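GDP-L-fucose synthase (Campylobacter jejuni subsp. jejuni serotype O:2, PDB 7M13) acts as a GDP-D-glycero-L-gluco-heptose synthase, an NADPH-dependent oxidoreductase that supplies a heptose for the capsular polysaccharides. Local coordinates at residues T164-N169 against N274-I279. Numbering follows the deposited sequence.
Sequences TLVLNN and NTHINI. With NAP (NADP nicotinamide-adenine-dinucleotide phosphate), chain E.
The carbonyl oxygen V166 O accepts a nearly straight bond from I279 N (2.8 Å, 171° at the hydrogen), while a CA-H...O contact from N278 CA, 3.4 Å long and bent (138°), reaches the same oxygen. Two further backbone bonds join I277 N to T164 O (2.8 Å) and V166 N to I277 O (2.9 Å). These two set the parallel pair L165 with I277; the bonds at I277 O and V166 O set V166 with N278. At each end a water extends the link, T164 N to T275 O and N168 N to I279 O.

L165 and I277 lie alongside each other on one face, pointing the same way, with L165 CD2 3.9 Å from I277 CD1. With CG1 set between its backbone N and carbonyl carbon (chi1 62°), I279 brings that branch to L167 CB (4.0 Å) and its CD1 to L165 CB. Helix 247-260 packs on this face, touching L165, L167 and I279. V166 lies on the other face, where its CG2 approaches H276 CD2 obliquely (3.9 Å) and its CB meets N278 OD1, hydrogen-bonded to Y115 OH.

L167 CG lies 3.6 Å from NAP C5N, so the residue packing on I279 also contacts the nicotinamide. Short strand 277-278 adds a parallel neighbour to strand 162-171, whose C-terminal end lines the NADP pocket, as expected of a Rossmann-type extended short-chain dehydrogenase/reductase.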
loop_
_atom_site.group_PDB
_atom_site.type_symbol
_atom_site.label_atom_id
_atom_site.label_comp_id
_atom_site.label_asym_id
_atom_site.label_seq_id
_atom_site.Cartn_x
_atom_site.Cartn_y
_atom_site.Cartn_z
ATOM N N THR B 164 2.213 -9.824 11.769
ATOM C CA THR B 164 3.291 -8.869 11.456
ATOM C C THR B 164 3.958 -8.430 12.759
ATOM O O THR B 164 3.245 -7.925 13.659
ATOM C CB THR B 164 2.801 -7.636 10.682
ATOM O OG1 THR B 164 2.305 -8.127 9.419
ATOM C CG2 THR B 164 3.895 -6.639 10.419
ATOM N N LEU B 165 5.272 -8.553 12.814
ATOM C CA LEU B 165 6.118 -8.072 13.908
ATOM C C LEU B 165 6.975 -6.934 13.377
ATOM O O LEU B 165 7.595 -7.085 12.322
ATOM C CB LEU B 165 7.009 -9.207 14.416
ATOM C CG LEU B 165 6.306 -10.476 14.864
ATOM C CD1 LEU B 165 7.319 -11.521 15.349
ATOM C CD2 LEU B 165 5.284 -10.182 15.963
ATOM N N VAL B 166 7.025 -5.812 14.081
ATOM C CA VAL B 166 7.640 -4.569 13.570
ATOM C C VAL B 166 8.824 -4.180 14.452
ATOM O O VAL B 166 8.635 -4.088 15.661
ATOM C CB VAL B 166 6.600 -3.442 13.510
ATOM C CG1 VAL B 166 7.157 -2.215 12.820
ATOM C CG2 VAL B 166 5.316 -3.921 12.824
ATOM N N LEU B 167 9.977 -3.912 13.848
ATOM C CA LEU B 167 11.203 -3.530 14.586
ATOM C C LEU B 167 11.858 -2.322 13.929
ATOM O O LEU B 167 11.512 -1.949 12.792
ATOM C CB LEU B 167 12.182 -4.705 14.644
ATOM C CG LEU B 167 12.677 -5.258 13.310
ATOM C CD1 LEU B 167 14.125 -5.696 13.437
ATOM C CD2 LEU B 167 11.830 -6.419 12.846
ATOM N N ASN B 168 12.833 -1.747 14.632
ATOM C CA ASN B 168 13.566 -0.556 14.162
ATOM C C ASN B 168 14.975 -0.869 13.643
ATOM O O ASN B 168 15.297 -0.390 12.565
ATOM C CB ASN B 168 13.632 0.478 15.285
ATOM C CG ASN B 168 12.326 1.236 15.374
ATOM O OD1 ASN B 168 11.798 1.668 14.349
ATOM N ND2 ASN B 168 11.857 1.488 16.591
ATOM N N ASN B 169 15.816 -1.572 14.406
ATOM C CA ASN B 169 17.224 -1.813 13.987
ATOM C C ASN B 169 17.623 -3.201 14.441
ATOM O O ASN B 169 17.571 -3.477 15.631
ATOM C CB ASN B 169 18.244 -0.814 14.558
ATOM C CG ASN B 169 18.024 0.602 14.093
ATOM O OD1 ASN B 169 18.335 0.937 12.953
ATOM N ND2 ASN B 169 17.429 1.402 14.970
ATOM N N ASN B 274 -4.835 -2.387 13.327
ATOM C CA ASN B 274 -3.552 -2.209 14.027
ATOM C C ASN B 274 -3.248 -3.480 14.821
ATOM O O ASN B 274 -2.824 -3.414 16.003
ATOM C CB ASN B 274 -3.581 -0.948 14.887
ATOM C CG ASN B 274 -3.718 0.298 14.034
ATOM O OD1 ASN B 274 -3.089 0.419 12.987
ATOM N ND2 ASN B 274 -4.524 1.247 14.490
ATOM N N THR B 275 -3.401 -4.622 14.171
ATOM C CA THR B 275 -3.105 -5.938 14.776
ATOM C C THR B 275 -1.674 -6.386 14.572
ATOM O O THR B 275 -1.356 -7.519 14.979
ATOM C CB THR B 275 -4.091 -6.993 14.303
ATOM O OG1 THR B 275 -4.034 -7.123 12.884
ATOM C CG2 THR B 275 -5.491 -6.701 14.773
ATOM N N HIS B 276 -0.840 -5.559 13.946
ATOM C CA HIS B 276 0.617 -5.763 13.962
ATOM C C HIS B 276 1.130 -5.614 15.391
ATOM O O HIS B 276 0.407 -5.062 16.262
ATOM C CB HIS B 276 1.319 -4.800 13.011
ATOM C CG HIS B 276 1.048 -3.368 13.238
ATOM N ND1 HIS B 276 -0.125 -2.778 12.876
ATOM C CD2 HIS B 276 1.813 -2.415 13.832
ATOM C CE1 HIS B 276 -0.080 -1.495 13.221
ATOM N NE2 HIS B 276 1.098 -1.254 13.811
ATOM N N ILE B 277 2.334 -6.117 15.645
ATOM C CA ILE B 277 2.916 -6.090 17.020
ATOM C C ILE B 277 4.319 -5.536 16.927
ATOM O O ILE B 277 5.163 -6.118 16.244
ATOM C CB ILE B 277 2.973 -7.505 17.617
ATOM C CG1 ILE B 277 1.708 -8.331 17.384
ATOM C CG2 ILE B 277 3.349 -7.422 19.078
ATOM C CD1 ILE B 277 1.883 -9.781 17.732
ATOM N N ASN B 278 4.610 -4.531 17.726
ATOM C CA ASN B 278 5.994 -4.029 17.812
ATOM C C ASN B 278 6.851 -5.026 18.614
ATOM O O ASN B 278 6.376 -5.585 19.596
ATOM C CB ASN B 278 6.060 -2.697 18.532
ATOM C CG ASN B 278 5.374 -1.595 17.782
ATOM O OD1 ASN B 278 5.231 -1.643 16.553
ATOM N ND2 ASN B 278 4.981 -0.563 18.540
ATOM N N ILE B 279 8.084 -5.216 18.185
ATOM C CA ILE B 279 9.049 -6.045 18.944
ATOM C C ILE B 279 10.293 -5.185 19.163
ATOM O O ILE B 279 10.523 -4.216 18.432
ATOM C CB ILE B 279 9.336 -7.392 18.252
ATOM C CG1 ILE B 279 9.975 -7.254 16.875
ATOM C CG2 ILE B 279 8.069 -8.231 18.203
ATOM C CD1 ILE B 279 10.441 -8.554 16.264
HETATM P PA NAP E . 18.602 -8.870 4.936
HETATM O O1A NAP E . 18.695 -7.603 4.139
HETATM O O2A NAP E . 19.787 -9.232 5.798
HETATM O O5B NAP E . 18.333 -10.119 4.024
HETATM C C5B NAP E . 17.302 -10.094 3.037
HETATM C C4B NAP E . 17.375 -11.398 2.306
HETATM O O4B NAP E . 16.272 -11.420 1.369
HETATM C C3B NAP E . 18.664 -11.604 1.482
HETATM O O3B NAP E . 19.264 -12.843 1.841
HETATM C C2B NAP E . 18.179 -11.538 0.039
HETATM O O2B NAP E . 18.864 -12.433 -0.839
HETATM C C1B NAP E . 16.734 -12.005 0.170
HETATM N N9A NAP E . 15.924 -11.541 -0.936
HETATM C C8A NAP E . 15.668 -10.258 -1.311
HETATM N N7A NAP E . 14.994 -10.153 -2.430
HETATM C C5A NAP E . 14.802 -11.460 -2.827
HETATM C C6A NAP E . 14.167 -12.015 -3.952
HETATM N N6A NAP E . 13.624 -11.294 -4.940
HETATM N N1A NAP E . 14.166 -13.363 -4.047
HETATM C C2A NAP E . 14.739 -14.086 -3.074
HETATM N N3A NAP E . 15.372 -13.667 -1.977
HETATM C C4A NAP E . 15.374 -12.329 -1.921
HETATM O O3 NAP E . 17.295 -8.795 5.853
HETATM P PN NAP E . 17.201 -8.540 7.414
HETATM O O1N NAP E . 18.028 -7.358 7.741
HETATM O O2N NAP E . 17.466 -9.835 8.073
HETATM O O5D NAP E . 15.643 -8.159 7.552
HETATM C C5D NAP E . 14.681 -9.151 7.832
HETATM C C4D NAP E . 13.345 -8.473 7.942
HETATM O O4D NAP E . 13.354 -7.548 9.063
HETATM C C3D NAP E . 12.929 -7.657 6.710
HETATM O O3D NAP E . 11.511 -7.731 6.507
HETATM C C2D NAP E . 13.365 -6.275 7.108
HETATM O O2D NAP E . 12.726 -5.239 6.370
HETATM C C1D NAP E . 13.007 -6.252 8.580
HETATM N N1N NAP E . 13.758 -5.195 9.294
HETATM C C2N NAP E . 15.123 -5.208 9.370
HETATM C C3N NAP E . 15.791 -4.183 9.950
HETATM C C7N NAP E . 17.274 -4.138 10.049
HETATM O O7N NAP E . 17.803 -3.252 10.751
HETATM N N7N NAP E . 17.970 -5.058 9.388
HETATM C C4N NAP E . 15.058 -3.091 10.559
HETATM C C5N NAP E . 13.616 -3.163 10.479
HETATM C C6N NAP E . 13.042 -4.121 9.819
HETATM P P2B NAP E . 20.325 -12.050 -1.417
HETATM O O1X NAP E . 21.244 -12.298 -0.254
HETATM O O2X NAP E . 20.309 -10.676 -1.924
HETATM O O3X NAP E . 20.526 -13.050 -2.572
HETATM O O HOH W 1 -0.366 -8.782 12.513
HETATM O O HOH W 2 12.406 -2.365 17.664
#